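Local coordinates for protein 3-oxo-tetronate kinase (Haemophilus influenzae, PDB 1YZY) that catalyses the ATP-dependent phosphorylation of 3-oxo-tetronate to 3-oxo-tetronate 4-phosphate, as a four-carbon acid sugar kinase, at residues Asn285-Leu290 against Glu332-Lys337; Tyr291-Ala296 against Pro304-Thr309; Ile360-Leu365 against Leu392-Gly397. All coordinates share one frame; numbering follows the deposited sequence.

Contact 1 of 3, residues Asn285-Leu290 against Glu332-Lys337; sequences NYIEQL and ENTFAK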
loop_
_atom_site.group_PDB
_atom_site.type_symbol
_atom_site.label_atom_id
_atom_site.label_comp_id
_atom_site.label_asym_id
_atom_site.label_seq_id
_atom_site.Cartn_x
_atom_site.Cartn_y
_atom_site.Cartn_z
ATOM N N ASN A 285 0.244 37.004 0.025
ATOM C CA ASN A 285 1.148 36.820 -1.103
ATOM C C ASN A 285 2.201 35.758 -0.846
ATOM O O ASN A 285 3.119 35.595 -1.648
ATOM C CB ASN A 285 1.858 38.134 -1.438
ATOM C CG ASN A 285 0.906 39.205 -1.905
ATOM O OD1 ASN A 285 0.278 39.081 -2.961
ATOM N ND2 ASN A 285 0.797 40.275 -1.129
ATOM N N TYR A 286 2.059 35.028 0.257
ATOM C CA TYR A 286 3.023 33.995 0.624
ATOM C C TYR A 286 3.166 32.885 -0.404
ATOM O O TYR A 286 4.262 32.394 -0.640
ATOM C CB TYR A 286 2.678 33.384 1.980
ATOM C CG TYR A 286 3.899 32.904 2.712
ATOM C CD1 TYR A 286 5.031 33.712 2.800
ATOM C CD2 TYR A 286 3.934 31.647 3.320
ATOM C CE1 TYR A 286 6.174 33.292 3.475
ATOM C CE2 TYR A 286 5.081 31.209 4.005
ATOM C CZ TYR A 286 6.197 32.043 4.076
ATOM O OH TYR A 286 7.335 31.650 4.749
ATOM N N ILE A 287 2.051 32.451 -0.969
ATOM C CA ILE A 287 2.083 31.398 -1.963
ATOM C C ILE A 287 2.791 31.885 -3.225
ATOM O O ILE A 287 3.513 31.125 -3.869
ATOM C CB ILE A 287 0.654 30.890 -2.260
ATOM C CG1 ILE A 287 0.096 30.206 -1.000
ATOM C CG2 ILE A 287 0.651 29.939 -3.457
ATOM C CD1 ILE A 287 -1.372 29.865 -1.060
ATOM N N GLU A 288 2.593 33.153 -3.570
ATOM C CA GLU A 288 3.236 33.710 -4.756
ATOM C C GLU A 288 4.733 33.869 -4.537
ATOM O O GLU A 288 5.520 33.693 -5.460
ATOM C CB GLU A 288 2.621 35.059 -5.137
ATOM C CG GLU A 288 3.112 35.617 -6.487
ATOM C CD GLU A 288 2.669 34.786 -7.691
ATOM O OE1 GLU A 288 1.615 34.112 -7.611
ATOM O OE2 GLU A 288 3.367 34.821 -8.729
ATOM N N GLN A 289 5.121 34.224 -3.317
ATOM C CA GLN A 289 6.531 34.394 -2.994
ATOM C C GLN A 289 7.251 33.047 -3.088
ATOM O O GLN A 289 8.317 32.949 -3.693
ATOM C CB GLN A 289 6.696 34.975 -1.589
ATOM C CG GLN A 289 8.125 35.385 -1.270
ATOM C CD GLN A 289 8.394 35.492 0.216
ATOM O OE1 GLN A 289 7.488 35.740 1.009
ATOM N NE2 GLN A 289 9.652 35.309 0.603
ATOM N N LEU A 290 6.674 32.027 -2.457
ATOM C CA LEU A 290 7.233 30.677 -2.459
ATOM C C LEU A 290 7.337 30.117 -3.872
ATOM O O LEU A 290 8.287 29.399 -4.187
ATOM C CB LEU A 290 6.367 29.731 -1.623
ATOM C CG LEU A 290 6.211 29.951 -0.122
ATOM C CD1 LEU A 290 5.142 29.026 0.398
ATOM C CD2 LEU A 290 7.520 29.702 0.585
ATOM N N GLU A 332 -1.059 22.986 5.115
ATOM C CA GLU A 332 -1.658 22.131 4.092
ATOM C C GLU A 332 -2.174 22.902 2.881
ATOM O O GLU A 332 -2.018 22.458 1.747
ATOM C CB GLU A 332 -2.798 21.312 4.692
ATOM C CG GLU A 332 -2.348 20.184 5.608
ATOM C CD GLU A 332 -3.509 19.500 6.318
ATOM O OE1 GLU A 332 -4.646 19.519 5.793
ATOM O OE2 GLU A 332 -3.277 18.933 7.408
ATOM N N ASN A 333 -2.860 24.012 3.129
ATOM C CA ASN A 333 -3.389 24.836 2.048
ATOM C C ASN A 333 -2.252 25.441 1.231
ATOM O O ASN A 333 -2.373 25.600 0.015
ATOM C CB ASN A 333 -4.268 25.965 2.602
ATOM C CG ASN A 333 -5.649 25.494 3.015
ATOM O OD1 ASN A 333 -6.279 24.684 2.330
ATOM N ND2 ASN A 333 -6.145 26.031 4.123
ATOM N N THR A 334 -1.159 25.798 1.902
ATOM C CA THR A 334 -0.007 26.392 1.231
ATOM C C THR A 334 0.690 25.411 0.291
ATOM O O THR A 334 0.967 25.748 -0.863
ATOM C CB THR A 334 1.017 26.986 2.241
ATOM O OG1 THR A 334 0.417 28.071 2.966
ATOM C CG2 THR A 334 2.237 27.520 1.508
ATOM N N PHE A 335 1.003 24.215 0.788
ATOM C CA PHE A 335 1.651 23.196 -0.037
ATOM C C PHE A 335 0.757 22.838 -1.216
ATOM O O PHE A 335 1.223 22.680 -2.341
ATOM C CB PHE A 335 1.937 21.928 0.778
ATOM C CG PHE A 335 3.188 21.997 1.611
ATOM C CD1 PHE A 335 4.418 22.284 1.026
ATOM C CD2 PHE A 335 3.141 21.730 2.977
ATOM C CE1 PHE A 335 5.584 22.297 1.788
ATOM C CE2 PHE A 335 4.300 21.743 3.748
ATOM C CZ PHE A 335 5.528 22.027 3.150
ATOM N N ALA A 336 -0.530 22.690 -0.946
ATOM C CA ALA A 336 -1.496 22.343 -1.970
ATOM C C ALA A 336 -1.568 23.385 -3.072
ATOM O O ALA A 336 -1.571 23.041 -4.256
ATOM C CB ALA A 336 -2.865 22.157 -1.347
ATOM N N LYS A 337 -1.673 24.653 -2.694
ATOM C CA LYS A 337 -1.758 25.706 -3.698
ATOM C C LYS A 337 -0.441 25.945 -4.438
ATOM O O LYS A 337 -0.445 26.356 -5.607
ATOM C CB LYS A 337 -2.319 26.993 -3.089
ATOM C CG LYS A 337 -3.828 26.938 -2.898
ATOM C CD LYS A 337 -4.379 28.201 -2.257
ATOM C CE LYS A 337 -5.879 28.064 -1.995
ATOM N NZ LYS A 337 -6.432 29.175 -1.166
#
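Ile-287 and Leu-290, one turn apart on helix 286-295, meet Lys-337 and Thr-334 of helix 324-345 through carbon atoms alone. The tightest meeting is between Leu-290 CD1 and Thr-334 CG2, 3.5 Å apart and a little inside ordinary van der Waals distance, with the two side chains crossing at about a right angle. Ile-287 covers more surface. Its CD1 lies against the foot of the lysine, 3.6 Å from Lys-337 CB, and is equally close to CD further along the same chain. The isoleucine reaches that far because its CG1 turns opposite the carbonyl carbon (chi1 -66°) and CD1 then continues outward in an extended run. Lys-337 thus contributes its methylenes, while its nitrogen is carried away from helix 286-295 on the exposed side.

Thr-334 divides its branches in the same spirit: the methyl serves the neighbouring helix, whereas OG1 is hydrogen-bonded to the backbone oxygen of Ala-330, one turn back in its own helix, so the buried hydroxyl is satisfied. In the next shell, Leu-290 also rests on Phe-273, and Thr-334 touches Leu-275 and Ala-280.

The short helical axes come within 10.0 Å of each other and cross at -48°, close to the inclination of about -50° common among helices in globular proteins. Such oblique pairing of neighbouring helices is typical of the helical layer that covers one face of a sheet in an alpha/beta domain, in this case the nucleotide-binding C-terminal domain.

Contact 2 of 3, residues Tyr291-Ala296 against Pro304-Thr309; sequences YQWVIA and PMVYAT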
loop_
_atom_site.group_PDB
_atom_site.type_symbol
_atom_site.label_atom_id
_atom_site.label_comp_id
_atom_site.label_asym_id
_atom_site.label_seq_id
_atom_site.Cartn_x
_atom_site.Cartn_y
_atom_site.Cartn_z
ATOM N N TYR A 291 6.316 30.374 -4.688
ATOM C CA TYR A 291 6.287 29.902 -6.072
ATOM C C TYR A 291 7.455 30.469 -6.869
ATOM O O TYR A 291 8.144 29.737 -7.589
ATOM C CB TYR A 291 4.966 30.303 -6.740
ATOM C CG TYR A 291 4.943 30.124 -8.244
ATOM C CD1 TYR A 291 4.754 28.865 -8.817
ATOM C CD2 TYR A 291 5.093 31.215 -9.098
ATOM C CE1 TYR A 291 4.710 28.703 -10.199
ATOM C CE2 TYR A 291 5.052 31.061 -10.483
ATOM C CZ TYR A 291 4.857 29.806 -11.024
ATOM O OH TYR A 291 4.775 29.656 -12.387
ATOM N N GLN A 292 7.631 31.784 -6.770
ATOM C CA GLN A 292 8.698 32.473 -7.478
ATOM C C GLN A 292 10.049 31.957 -7.017
ATOM O O GLN A 292 10.921 31.698 -7.843
ATOM C CB GLN A 292 8.599 33.993 -7.279
ATOM C CG GLN A 292 7.321 34.626 -7.848
ATOM C CD GLN A 292 7.166 34.465 -9.364
ATOM O OE1 GLN A 292 8.150 34.388 -10.106
ATOM N NE2 GLN A 292 5.918 34.439 -9.829
ATOM N N TRP A 293 10.211 31.803 -5.703
ATOM C CA TRP A 293 11.457 31.298 -5.129
ATOM C C TRP A 293 11.789 29.887 -5.660
ATOM O O TRP A 293 12.917 29.621 -6.069
ATOM C CB TRP A 293 11.373 31.302 -3.598
ATOM C CG TRP A 293 12.611 30.779 -2.897
ATOM C CD1 TRP A 293 13.658 31.515 -2.425
ATOM C CD2 TRP A 293 12.924 29.410 -2.600
ATOM N NE1 TRP A 293 14.605 30.695 -1.859
ATOM C CE2 TRP A 293 14.179 29.398 -1.955
ATOM C CE3 TRP A 293 12.262 28.191 -2.818
ATOM C CZ2 TRP A 293 14.791 28.214 -1.527
ATOM C CZ3 TRP A 293 12.873 27.012 -2.390
ATOM C CH2 TRP A 293 14.126 27.037 -1.753
ATOM N N VAL A 294 10.814 28.985 -5.647
ATOM C CA VAL A 294 11.031 27.621 -6.140
ATOM C C VAL A 294 11.531 27.587 -7.585
ATOM O O VAL A 294 12.556 26.977 -7.873
ATOM C CB VAL A 294 9.734 26.758 -6.056
ATOM C CG1 VAL A 294 9.929 25.430 -6.782
ATOM C CG2 VAL A 294 9.358 26.512 -4.610
ATOM N N ILE A 295 10.771 28.196 -8.492
ATOM C CA ILE A 295 11.124 28.209 -9.907
ATOM C C ILE A 295 12.450 28.908 -10.217
ATOM O O ILE A 295 13.091 28.606 -11.224
ATOM C CB ILE A 295 9.987 28.806 -10.771
ATOM C CG1 ILE A 295 9.773 30.287 -10.444
ATOM C CG2 ILE A 295 8.686 28.052 -10.517
ATOM C CD1 ILE A 295 8.806 30.990 -11.386
ATOM N N ALA A 296 12.857 29.835 -9.356
ATOM C CA ALA A 296 14.110 30.560 -9.540
ATOM C C ALA A 296 15.290 29.770 -8.996
ATOM O O ALA A 296 16.450 30.183 -9.130
ATOM C CB ALA A 296 14.036 31.914 -8.868
ATOM N N PRO A 304 14.971 22.269 -5.070
ATOM C CA PRO A 304 14.762 23.185 -3.947
ATOM C C PRO A 304 13.723 22.628 -2.969
ATOM O O PRO A 304 12.765 21.971 -3.365
ATOM C CB PRO A 304 14.288 24.458 -4.644
ATOM C CG PRO A 304 13.524 23.937 -5.792
ATOM C CD PRO A 304 14.419 22.834 -6.313
ATOM N N MET A 305 13.904 22.908 -1.689
ATOM C CA MET A 305 12.985 22.402 -0.686
ATOM C C MET A 305 12.346 23.482 0.192
ATOM O O MET A 305 12.986 24.323 0.833
ATOM C CB MET A 305 13.734 21.451 0.262
ATOM C CG MET A 305 13.019 21.185 1.588
ATOM S SD MET A 305 13.831 19.971 2.632
ATOM C CE MET A 305 15.238 20.886 3.276
ATOM N N VAL A 306 11.016 23.415 0.194
ATOM C CA VAL A 306 10.087 24.217 0.977
ATOM C C VAL A 306 9.627 23.294 2.102
ATOM O O VAL A 306 8.997 22.268 1.840
ATOM C CB VAL A 306 8.854 24.719 0.214
ATOM C CG1 VAL A 306 8.092 25.693 1.081
ATOM C CG2 VAL A 306 9.258 25.379 -1.081
ATOM N N TYR A 307 9.911 23.660 3.347
ATOM C CA TYR A 307 9.556 22.795 4.462
ATOM C C TYR A 307 8.925 23.432 5.688
ATOM O O TYR A 307 9.255 24.554 6.064
ATOM C CB TYR A 307 10.794 22.007 4.908
ATOM C CG TYR A 307 11.915 22.863 5.467
ATOM C CD1 TYR A 307 12.140 22.939 6.843
ATOM C CD2 TYR A 307 12.742 23.611 4.620
ATOM C CE1 TYR A 307 13.150 23.739 7.358
ATOM C CE2 TYR A 307 13.753 24.406 5.122
ATOM C CZ TYR A 307 13.951 24.469 6.491
ATOM O OH TYR A 307 14.935 25.287 6.995
ATOM N N ALA A 308 8.035 22.679 6.322
ATOM C CA ALA A 308 7.369 23.106 7.545
ATOM C C ALA A 308 8.029 22.352 8.706
ATOM O O ALA A 308 7.902 22.734 9.869
ATOM C CB ALA A 308 5.879 22.783 7.476
ATOM N N THR A 309 8.765 21.303 8.360
ATOM C CA THR A 309 9.464 20.451 9.314
ATOM C C THR A 309 10.292 21.158 10.390
ATOM O O THR A 309 11.312 21.790 10.095
ATOM C CB THR A 309 10.385 19.492 8.569
ATOM O OG1 THR A 309 9.609 18.725 7.643
ATOM C CG2 THR A 309 11.113 18.567 9.537
#
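Trp-293 and Val-294 pack on Pro-304 and Val-306 in a buried, apolar contact between a helix and the strand that follows it, close to where the intervening loop joins them. The indole takes part with the far corner of its six-membered ring: Trp-293 CZ3 lies 3.7 Å from Pro-304 CB, and the approach is oblique. The next ring atom, Trp-293 CH2, touches the proline too and lies 3.9 Å from Met-305 O. An extended first torsion (chi1 179°) sends the ring from the helix flank toward the strand.

Val-294 uses both methyls. CG2 meets Val-306 CG2 at 3.7 Å, the closest approach of the two valines, while CG1 sits 4.0 Å from Pro-304 CG. Beyond the pair, Phe-273 meets the indole edge-to-face, and Pro-271 touches both Trp-293 and Pro-304. Backbone bonds tie Val-306 to Val-250 and Ser-252 of strand 248-252. Met-305 and Tyr-307 turn instead to helix 257-266.

With the axis of helix 291-295 running at 146° to that of strand 305-307, this is helix-on-sheet packing characteristic of a layered alpha/beta domain, with helices on both faces of the parallel part of the sheet.

Contact 3 of 3, residues Ile360-Leu365 against Leu392-Gly397; sequences IVVQEL and LALKSG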
loop_
_atom_site.group_PDB
_atom_site.type_symbol
_atom_site.label_atom_id
_atom_site.label_comp_id
_atom_site.label_asym_id
_atom_site.label_seq_id
_atom_site.Cartn_x
_atom_site.Cartn_y
_atom_site.Cartn_z
ATOM N N ILE A 360 -2.559 15.762 0.789
ATOM C CA ILE A 360 -3.027 17.064 0.304
ATOM C C ILE A 360 -2.507 17.407 -1.101
ATOM O O ILE A 360 -3.271 17.900 -1.939
ATOM C CB ILE A 360 -2.682 18.199 1.324
ATOM C CG1 ILE A 360 -3.700 19.331 1.214
ATOM C CG2 ILE A 360 -1.263 18.729 1.128
ATOM C CD1 ILE A 360 -5.046 18.981 1.811
ATOM N N VAL A 361 -1.223 17.129 -1.352
ATOM C CA VAL A 361 -0.600 17.390 -2.647
ATOM C C VAL A 361 -1.155 16.473 -3.744
ATOM O O VAL A 361 -1.299 16.892 -4.896
ATOM C CB VAL A 361 0.943 17.262 -2.563
ATOM C CG1 VAL A 361 1.563 17.266 -3.948
ATOM C CG2 VAL A 361 1.511 18.395 -1.741
ATOM N N VAL A 362 -1.417 15.215 -3.404
ATOM C CA VAL A 362 -1.982 14.268 -4.358
ATOM C C VAL A 362 -3.438 14.661 -4.618
ATOM O O VAL A 362 -3.945 14.513 -5.729
ATOM C CB VAL A 362 -1.943 12.821 -3.792
ATOM C CG1 VAL A 362 -2.826 11.880 -4.627
ATOM C CG2 VAL A 362 -0.514 12.316 -3.756
ATOM N N GLN A 363 -4.114 15.115 -3.566
ATOM C CA GLN A 363 -5.513 15.535 -3.646
ATOM C C GLN A 363 -5.679 16.734 -4.574
ATOM O O GLN A 363 -6.564 16.755 -5.432
ATOM C CB GLN A 363 -6.038 15.898 -2.254
ATOM C CG GLN A 363 -7.493 16.342 -2.247
ATOM C CD GLN A 363 -8.013 16.632 -0.860
ATOM O OE1 GLN A 363 -8.673 15.793 -0.244
ATOM N NE2 GLN A 363 -7.728 17.827 -0.358
ATOM N N GLU A 364 -4.838 17.738 -4.362
ATOM C CA GLU A 364 -4.845 18.957 -5.156
ATOM C C GLU A 364 -4.548 18.701 -6.635
ATOM O O GLU A 364 -5.252 19.209 -7.514
ATOM C CB GLU A 364 -3.827 19.946 -4.584
ATOM C CG GLU A 364 -3.885 21.324 -5.216
ATOM C CD GLU A 364 -5.196 22.035 -4.943
ATOM O OE1 GLU A 364 -5.505 22.286 -3.762
ATOM O OE2 GLU A 364 -5.916 22.344 -5.912
ATOM N N LEU A 365 -3.497 17.934 -6.916
ATOM C CA LEU A 365 -3.135 17.630 -8.298
ATOM C C LEU A 365 -4.194 16.777 -8.998
ATOM O O LEU A 365 -4.218 16.687 -10.226
ATOM C CB LEU A 365 -1.747 16.982 -8.358
ATOM C CG LEU A 365 -0.617 17.747 -7.645
ATOM C CD1 LEU A 365 0.713 17.062 -7.901
ATOM C CD2 LEU A 365 -0.563 19.203 -8.096
ATOM N N LEU A 392 5.926 11.199 -8.405
ATOM C CA LEU A 392 5.868 11.577 -6.992
ATOM C C LEU A 392 6.503 10.530 -6.066
ATOM O O LEU A 392 6.440 9.331 -6.327
ATOM C CB LEU A 392 4.417 11.800 -6.551
ATOM C CG LEU A 392 3.443 12.552 -7.462
ATOM C CD1 LEU A 392 2.918 11.625 -8.571
ATOM C CD2 LEU A 392 2.289 13.073 -6.624
ATOM N N ALA A 393 7.136 11.005 -5.001
ATOM C CA ALA A 393 7.757 10.153 -3.996
ATOM C C ALA A 393 7.141 10.632 -2.691
ATOM O O ALA A 393 7.469 11.713 -2.198
ATOM C CB ALA A 393 9.270 10.347 -3.971
ATOM N N LEU A 394 6.210 9.839 -2.168
ATOM C CA LEU A 394 5.504 10.172 -0.938
ATOM C C LEU A 394 6.137 9.468 0.258
ATOM O O LEU A 394 6.019 8.247 0.405
ATOM C CB LEU A 394 4.034 9.771 -1.086
ATOM C CG LEU A 394 3.417 10.114 -2.450
ATOM C CD1 LEU A 394 2.015 9.533 -2.554
ATOM C CD2 LEU A 394 3.399 11.626 -2.683
ATOM N N LYS A 395 6.825 10.231 1.102
ATOM C CA LYS A 395 7.490 9.665 2.267
ATOM C C LYS A 395 6.797 9.944 3.599
ATOM O O LYS A 395 6.879 11.057 4.114
ATOM C CB LYS A 395 8.935 10.174 2.349
ATOM C CG LYS A 395 9.769 9.506 3.451
ATOM C CD LYS A 395 10.781 10.463 4.064
ATOM C CE LYS A 395 10.125 11.458 5.019
ATOM N NZ LYS A 395 10.217 11.040 6.444
ATOM N N SER A 396 6.159 8.928 4.179
ATOM C CA SER A 396 5.518 9.103 5.482
ATOM C C SER A 396 6.690 9.413 6.444
ATOM O O SER A 396 7.864 9.214 6.122
ATOM C CB SER A 396 4.694 7.874 5.877
ATOM O OG SER A 396 3.300 8.172 5.892
ATOM N N GLY A 397 6.329 9.996 7.581
ATOM C CA GLY A 397 7.336 10.491 8.521
ATOM C C GLY A 397 8.393 9.518 9.030
ATOM O O GLY A 397 9.494 9.940 9.374
#
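Val-362 sets CG1 anti to the backbone N (chi1 166°), which puts CG2 opposite the carbonyl carbon, on the side of helix 355-365 facing Leu-392 and Leu-394 of strand 391-395. In Leu-392 the second torsion is bent (chi2 79°), and CD2 is the branch that comes forward to the helix. Leu-394 keeps the more extended form and offers both of its methyls.

A single methyl therefore does most of the work. Val-362 CG2 stands 3.9 Å from Leu-394 CD1, and Leu-394 CD2 is only slightly further from it. To the other leucine the distance is 4.1 Å, from Val-362 CG2 to Leu-392 CD2. The valine crosses Leu-394 at about a right angle and Leu-392 obliquely. CG2 thus touches both leucines, which point to the same side of the strand. Nearly a turn later, Leu-365 adds a looser touch, its CD1 being 4.5 Å from Leu-392 CD2.

All of this is apolar packing at ordinary distances, and the polar work is done on the other side of the strand. There Lys-395 NZ donates to Ser-396 O at 3.0 Å, approaching tilted out of the carbonyl plane, and bonds also to Gln-262 and Thr-259. These three partners hold the buried nitrogen beside Gly-397, a residue that probably contributes to the ATP site.

The axes of helix 360-365 and strand 392-395 approach to 10.9 Å, at 146° between their directions. Phe-370 of strand 369-375 touches both Val-362 and Leu-392. Val-361 and Glu-364 pack on alanines of helix 324-345, and backbone bonds seat strand 391-395 between strands 380-385 and 349-353.

Overall arrangement
The three contacts illustrate how one layer of helices is fitted to a sheet in a nucleotide-binding domain. Contacts 1 and 2 share helix 286-295: its first turns lean on a neighbouring helix, its last ones on a strand. Contact 2 is the buried member, its side chains meeting through carbon only, with an indole among them; contact 1, partly buried, borrows lysine methylenes on its exposed side. They meet where Phe-335 and Leu-290 reach Val-306. Contact 3, also partly buried, repeats the helix-on-strand theme with aliphatic groups alone, some 16 Å from contact 2 between centres. Helix 324-345 lies between, Ala-336 touching Ile-360. Of the three, contact 3 alone includes a probable ATP-site residue.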